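Local coordinates for protein putative trimethylamine methyltransferase (Rhizobium meliloti, PDB 4YYC) that probably acts as a methyltransferase of the trimethylamine methyltransferase (MTTB) family, at residues A430-L433 with D434-R437; A498-L501 with D502-I505; H100-K103 with G104-R107. One frame throughout, in Å; residues are numbered along the deposited sequence.

Contact 1 (A430-L433 with D434-R437)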
loop_
_atom_site.group_PDB
_atom_site.type_symbol
_atom_site.label_atom_id
_atom_site.label_comp_id
_atom_site.label_asym_id
_atom_site.label_seq_id
_atom_site.Cartn_x
_atom_site.Cartn_y
_atom_site.Cartn_z
ATOM N N ALA A 430 -20.614 -13.136 -11.358
ATOM C CA ALA A 430 -19.219 -12.989 -10.937
ATOM C C ALA A 430 -18.519 -14.351 -10.749
ATOM O O ALA A 430 -17.310 -14.486 -11.011
ATOM C CB ALA A 430 -19.137 -12.152 -9.664
ATOM N N GLN A 431 -19.272 -15.353 -10.306
ATOM C CA GLN A 431 -18.719 -16.696 -10.170
ATOM C C GLN A 431 -18.192 -17.277 -11.504
ATOM O O GLN A 431 -17.273 -18.075 -11.513
ATOM C CB GLN A 431 -19.728 -17.631 -9.540
ATOM C CG GLN A 431 -19.972 -17.354 -8.068
ATOM C CD GLN A 431 -21.201 -18.093 -7.549
ATOM O OE1 GLN A 431 -21.301 -19.308 -7.686
ATOM N NE2 GLN A 431 -22.119 -17.367 -6.930
ATOM N N ALA A 432 -18.817 -16.880 -12.609
ATOM C CA ALA A 432 -18.308 -17.121 -13.944
ATOM C C ALA A 432 -18.210 -18.573 -14.337
ATOM O O ALA A 432 -17.378 -18.915 -15.152
ATOM C CB ALA A 432 -16.936 -16.433 -14.109
ATOM N N LEU A 433 -19.091 -19.441 -13.814
ATOM C CA LEU A 433 -18.921 -20.852 -14.100
ATOM C C LEU A 433 -19.190 -21.186 -15.556
ATOM O O LEU A 433 -18.515 -22.029 -16.124
ATOM C CB LEU A 433 -19.793 -21.708 -13.189
ATOM C CG LEU A 433 -19.310 -21.762 -11.742
ATOM C CD1 LEU A 433 -20.217 -22.661 -10.893
ATOM C CD2 LEU A 433 -17.868 -22.248 -11.684
ATOM N N ASP A 434 -20.180 -20.528 -16.150
ATOM C CA ASP A 434 -20.476 -20.749 -17.569
ATOM C C ASP A 434 -19.337 -20.292 -18.487
ATOM O O ASP A 434 -19.071 -20.947 -19.490
ATOM C CB ASP A 434 -21.808 -20.071 -17.947
ATOM C CG ASP A 434 -23.025 -20.761 -17.286
ATOM O OD1 ASP A 434 -22.981 -22.007 -17.079
ATOM O OD2 ASP A 434 -24.004 -20.044 -16.978
ATOM N N ALA A 435 -18.655 -19.193 -18.129
ATOM C CA ALA A 435 -17.476 -18.737 -18.872
ATOM C C ALA A 435 -16.338 -19.744 -18.772
ATOM O O ALA A 435 -15.737 -20.094 -19.781
ATOM C CB ALA A 435 -17.011 -17.381 -18.382
ATOM N N ILE A 436 -16.096 -20.270 -17.572
ATOM C CA ILE A 436 -15.049 -21.305 -17.380
ATOM C C ILE A 436 -15.366 -22.562 -18.244
ATOM O O ILE A 436 -14.493 -23.114 -18.923
ATOM C CB ILE A 436 -14.845 -21.651 -15.885
ATOM C CG1 ILE A 436 -14.396 -20.399 -15.098
ATOM C CG2 ILE A 436 -13.820 -22.777 -15.735
ATOM C CD1 ILE A 436 -14.292 -20.601 -13.611
ATOM N N ARG A 437 -16.634 -22.959 -18.249
ATOM C CA ARG A 437 -17.076 -24.091 -19.076
ATOM C C ARG A 437 -16.927 -23.858 -20.572
ATOM O O ARG A 437 -16.476 -24.744 -21.313
ATOM C CB ARG A 437 -18.550 -24.373 -18.819
ATOM C CG ARG A 437 -18.861 -24.877 -17.441
ATOM C CD ARG A 437 -20.355 -25.157 -17.317
ATOM N NE ARG A 437 -20.613 -25.895 -16.085
ATOM C CZ ARG A 437 -21.171 -25.402 -14.982
ATOM N NH1 ARG A 437 -21.619 -24.129 -14.907
ATOM N NH2 ARG A 437 -21.323 -26.215 -13.934
#
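Ile436 N donates to Ala432 O at 3.1 Å, and Arg437 N donates to Leu433 O at 3.0 Å. These i to i+4 bonds form the first turn of the short helix 433-439. Ala432 is its N-cap residue. It is also where helix 428-431 ends, because its positive phi (64°) breaks the helical path. Ala432 thus separates two short helices: it ends one and N-caps the next.

On the surface of this turn, Arg437 NH1 reaches Asp434 OD1 at 3.3 Å. This is a salt bridge, but its hydrogen bond is weak and bent (139°). The stronger partner of the arginine is Glu72 of the second subunit, which pairs with NH2. The Arg437 chain is extended from CG to NE and passes the Leu433 carbonyl on its way back over the turn. Arg437 CG lies 3.2 Å from Leu433 O. The guanidinium then comes obliquely against the Leu433 side chain.

The apolar contacts are few. Ile436 lays CG1 against the acceptor, 3.3 Å from Ala432 O. Its CG1 is anti to the carbonyl carbon (chi1 -61°), and this directs CD1 back toward Leu433 CD2. Ala432 and Ala435 have their methyls on the same flank, where both meet His450. The second subunit also packs here: its Pro283 on Ala432, its Asn65 on Leu433 and its Ile73 on Ile436. The turn is thus part of the dimer interface. Arg437 NH1, the atom that faces Asp434, also sits 3.5 Å from Leu433 CB.

Contact 2 (A498-L501 with D502-I505)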
loop_
_atom_site.group_PDB
_atom_site.type_symbol
_atom_site.label_atom_id
_atom_site.label_comp_id
_atom_site.label_asym_id
_atom_site.label_seq_id
_atom_site.Cartn_x
_atom_site.Cartn_y
_atom_site.Cartn_z
ATOM N N ALA A 498 -18.233 25.580 -14.640
ATOM C CA ALA A 498 -18.611 25.762 -13.256
ATOM C C ALA A 498 -20.014 25.214 -12.982
ATOM O O ALA A 498 -20.903 25.365 -13.812
ATOM C CB ALA A 498 -18.514 27.217 -12.849
ATOM N N PRO A 499 -20.213 24.588 -11.828
ATOM C CA PRO A 499 -21.557 24.161 -11.449
ATOM C C PRO A 499 -22.452 25.382 -11.222
ATOM O O PRO A 499 -22.000 26.397 -10.721
ATOM C CB PRO A 499 -21.350 23.414 -10.135
ATOM C CG PRO A 499 -20.067 23.901 -9.601
ATOM C CD PRO A 499 -19.225 24.348 -10.765
ATOM N N TYR A 500 -23.721 25.255 -11.554
ATOM C CA TYR A 500 -24.663 26.343 -11.398
ATOM C C TYR A 500 -24.700 26.900 -9.987
ATOM O O TYR A 500 -24.653 26.148 -9.024
ATOM C CB TYR A 500 -26.053 25.838 -11.732
ATOM C CG TYR A 500 -27.118 26.867 -11.585
ATOM C CD1 TYR A 500 -27.304 27.830 -12.568
ATOM C CD2 TYR A 500 -27.929 26.914 -10.444
ATOM C CE1 TYR A 500 -28.279 28.797 -12.439
ATOM C CE2 TYR A 500 -28.894 27.882 -10.296
ATOM C CZ TYR A 500 -29.078 28.816 -11.305
ATOM O OH TYR A 500 -30.062 29.758 -11.190
ATOM N N LEU A 501 -24.771 28.220 -9.882
ATOM C CA LEU A 501 -25.018 28.893 -8.613
ATOM C C LEU A 501 -26.118 29.928 -8.811
ATOM O O LEU A 501 -25.983 30.807 -9.650
ATOM C CB LEU A 501 -23.746 29.572 -8.118
ATOM C CG LEU A 501 -23.790 30.373 -6.801
ATOM C CD1 LEU A 501 -24.193 29.520 -5.615
ATOM C CD2 LEU A 501 -22.454 31.043 -6.504
ATOM N N ASP A 502 -27.186 29.840 -8.027
ATOM C CA ASP A 502 -28.256 30.841 -8.074
ATOM C C ASP A 502 -27.694 32.279 -8.059
ATOM O O ASP A 502 -26.990 32.677 -7.123
ATOM C CB ASP A 502 -29.193 30.600 -6.897
ATOM C CG ASP A 502 -30.312 31.621 -6.774
ATOM O OD1 ASP A 502 -30.363 32.661 -7.477
ATOM O OD2 ASP A 502 -31.175 31.378 -5.905
ATOM N N PRO A 503 -28.022 33.083 -9.085
ATOM C CA PRO A 503 -27.466 34.443 -9.102
ATOM C C PRO A 503 -27.812 35.326 -7.911
ATOM O O PRO A 503 -26.988 36.143 -7.518
ATOM C CB PRO A 503 -28.019 35.028 -10.398
ATOM C CG PRO A 503 -29.205 34.174 -10.720
ATOM C CD PRO A 503 -28.859 32.816 -10.264
ATOM N N ALA A 504 -28.982 35.147 -7.313
ATOM C CA ALA A 504 -29.333 35.856 -6.093
ATOM C C ALA A 504 -28.410 35.498 -4.928
ATOM O O ALA A 504 -27.996 36.366 -4.146
ATOM C CB ALA A 504 -30.780 35.567 -5.719
ATOM N N ILE A 505 -28.066 34.225 -4.826
ATOM C CA ILE A 505 -27.120 33.773 -3.780
ATOM C C ILE A 505 -25.733 34.314 -4.063
ATOM O O ILE A 505 -25.084 34.819 -3.167
ATOM C CB ILE A 505 -27.089 32.234 -3.665
ATOM C CG1 ILE A 505 -28.459 31.742 -3.195
ATOM C CG2 ILE A 505 -25.984 31.783 -2.707
ATOM C CD1 ILE A 505 -28.592 30.238 -3.020
#
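Tyr500 and Leu501 meet the start of the C-terminal helix 503-518 in a local contact near the surface. The motif is a helix N-terminus with an Asp N-cap and proline in the first turn. The incoming loop follows helix 481-495. Asp502 is the N-cap residue, and its OD1 accepts from Ala504 N at 2.8 Å. The donor meets OD1 from above the carboxylate plane, and the bond is bent (141°). The Asp502 carboxylate is anti to the backbone N (chi1 177°), which swings it forward to the first turn. Pro503 takes the first helical position, where no N-H is needed, and Ala504 N is the capped donor.

Tyr500 lies along the outside of the chain. Tyr500 CE2 is 3.4 Å from Asp502 N, and the ring meets that nitrogen obliquely. Tyr500 OH ends 3.4 Å from Pro503 CD, so the phenol runs alongside Asp502, from its N to the proline ring. The backbone here is also tied to the body of the protein, since Tyr500 O accepts from Arg122.

Leu501 is buried. It packs on Ile201 and Arg202 of helix 192-202 and on Arg122. Toward the new helix it meets Ile505, the two side chains crossing at about a right angle. With an alanine in place of Leu501, CG and both methyls are gone, which would probably open a gap beside Ile505 and weaken the hold of the loop on helix 192-202. The touch between the two apolar residues is a single methyl pair, Leu501 CD1 to Ile505 CG2, at 4.1 Å.

Contact 3 (H100-K103 with G104-R107)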
loop_
_atom_site.group_PDB
_atom_site.type_symbol
_atom_site.label_atom_id
_atom_site.label_comp_id
_atom_site.label_asym_id
_atom_site.label_seq_id
_atom_site.Cartn_x
_atom_site.Cartn_y
_atom_site.Cartn_z
ATOM N N HIS A 100 -6.743 19.067 34.569
ATOM C CA HIS A 100 -6.595 17.679 34.993
ATOM C C HIS A 100 -7.976 17.032 35.025
ATOM O O HIS A 100 -8.914 17.558 35.639
ATOM C CB HIS A 100 -5.921 17.606 36.368
ATOM C CG HIS A 100 -4.515 18.133 36.372
ATOM N ND1 HIS A 100 -3.413 17.306 36.293
ATOM C CD2 HIS A 100 -4.033 19.400 36.411
ATOM C CE1 HIS A 100 -2.314 18.042 36.294
ATOM N NE2 HIS A 100 -2.662 19.315 36.385
ATOM N N PHE A 101 -8.107 15.864 34.412
ATOM C CA PHE A 101 -9.414 15.257 34.174
ATOM C C PHE A 101 -9.614 14.019 35.050
ATOM O O PHE A 101 -8.823 13.072 34.973
ATOM C CB PHE A 101 -9.543 14.844 32.701
ATOM C CG PHE A 101 -9.371 15.990 31.722
ATOM C CD1 PHE A 101 -8.107 16.388 31.311
ATOM C CD2 PHE A 101 -10.476 16.636 31.187
ATOM C CE1 PHE A 101 -7.941 17.410 30.395
ATOM C CE2 PHE A 101 -10.307 17.673 30.282
ATOM C CZ PHE A 101 -9.036 18.074 29.906
ATOM N N PRO A 102 -10.719 13.970 35.808
ATOM C CA PRO A 102 -11.089 12.726 36.453
ATOM C C PRO A 102 -11.254 11.627 35.439
ATOM O O PRO A 102 -11.629 11.883 34.307
ATOM C CB PRO A 102 -12.439 13.026 37.074
ATOM C CG PRO A 102 -12.538 14.477 37.180
ATOM C CD PRO A 102 -11.633 15.072 36.164
ATOM N N LYS A 103 -10.998 10.412 35.860
ATOM C CA LYS A 103 -11.019 9.307 34.924
ATOM C C LYS A 103 -12.428 9.075 34.394
ATOM O O LYS A 103 -13.385 9.025 35.166
ATOM C CB LYS A 103 -10.394 8.048 35.546
ATOM C CG LYS A 103 -8.911 8.272 35.848
ATOM C CD LYS A 103 -7.987 7.126 35.502
ATOM C CE LYS A 103 -7.315 6.477 36.676
ATOM N NZ LYS A 103 -6.280 7.357 37.315
ATOM N N GLY A 104 -12.526 9.010 33.066
ATOM C CA GLY A 104 -13.767 8.760 32.378
ATOM C C GLY A 104 -14.540 10.001 31.975
ATOM O O GLY A 104 -15.491 9.891 31.225
ATOM N N LEU A 105 -14.185 11.176 32.500
ATOM C CA LEU A 105 -15.005 12.364 32.285
ATOM C C LEU A 105 -15.159 12.682 30.815
ATOM O O LEU A 105 -16.266 12.907 30.322
ATOM C CB LEU A 105 -14.434 13.595 33.031
ATOM C CG LEU A 105 -15.178 14.926 32.847
ATOM C CD1 LEU A 105 -16.634 14.790 33.225
ATOM C CD2 LEU A 105 -14.501 16.076 33.590
ATOM N N CYS A 106 -14.044 12.735 30.118
ATOM C CA CYS A 106 -14.088 13.072 28.681
ATOM C C CYS A 106 -14.898 12.068 27.889
ATOM O O CYS A 106 -15.740 12.426 27.093
ATOM C CB CYS A 106 -12.678 13.195 28.097
ATOM S SG CYS A 106 -11.740 14.601 28.753
ATOM N N ARG A 107 -14.690 10.793 28.172
ATOM C CA ARG A 107 -15.433 9.767 27.479
ATOM C C ARG A 107 -16.951 9.882 27.741
ATOM O O ARG A 107 -17.762 9.736 26.829
ATOM C CB ARG A 107 -14.825 8.399 27.849
ATOM C CG ARG A 107 -15.150 7.277 26.955
ATOM C CD ARG A 107 -14.332 6.037 27.330
ATOM N NE ARG A 107 -12.899 6.086 26.960
ATOM C CZ ARG A 107 -12.386 5.703 25.788
ATOM N NH1 ARG A 107 -13.163 5.245 24.815
ATOM N NH2 ARG A 107 -11.075 5.761 25.596
HETATM O O HOH W 1 -11.394 12.293 31.396
#
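Phe101 and Cys106 meet in a sulfur-aromatic contact. Cys106 SG lies 4.1 Å from the centroid of the Phe101 ring, 38° off the ring normal. The approach is oblique, and Cys106 SG sits nearest the CD2-CE2 bond, 3.4 Å from Phe101 CD2. Both first torsions set the group beside its own backbone N: chi1 is -58° for Phe101 and -67° for Cys106. This brings ring and sulfur together. Trp87 meets the same ring edge-to-face, and Leu298 and Ala302 of helix 286-307 cover the cysteine.

On the outer side, Leu105 and Pro102 lie side by side and point the same way. Leu105 CD2 touches Pro102 CD at 4.0 Å. Lys103 turns away, and its bent chain takes NZ to a salt bridge with Glu71.

Leu105 N donates to Pro102 O at 3.2 Å. A water O, 2.9 Å from Pro102 O, donates to it and accepts from Cys106 N. One carbonyl therefore serves two N-H groups of the first turn, one directly and one through water. Gly104 has positive phi, where a CB would clash with Lys103 O. These features mark a type II beta turn, Pro102 to Leu105, which leads from strand 98-100 into helix 105-109 with glycine at the N-cap.

All three contacts lie where a helix begins, each with a different residue at the N-cap. They are far apart. The centres of contacts 1 and 2 are about 50 Å apart, those of contacts 1 and 3 about 58 Å, and those of contacts 2 and 3 about 47 Å. None touches another. Contact 3 comes first in the chain, then contact 1, then contact 2. Contact 1 lies farthest out, about 41 Å from the centre of the chain to the centre of the contact, and is the one that meets the second subunit. Contacts 2 and 3 pack within their own chain, against helices 192-202 and 286-307 respectively.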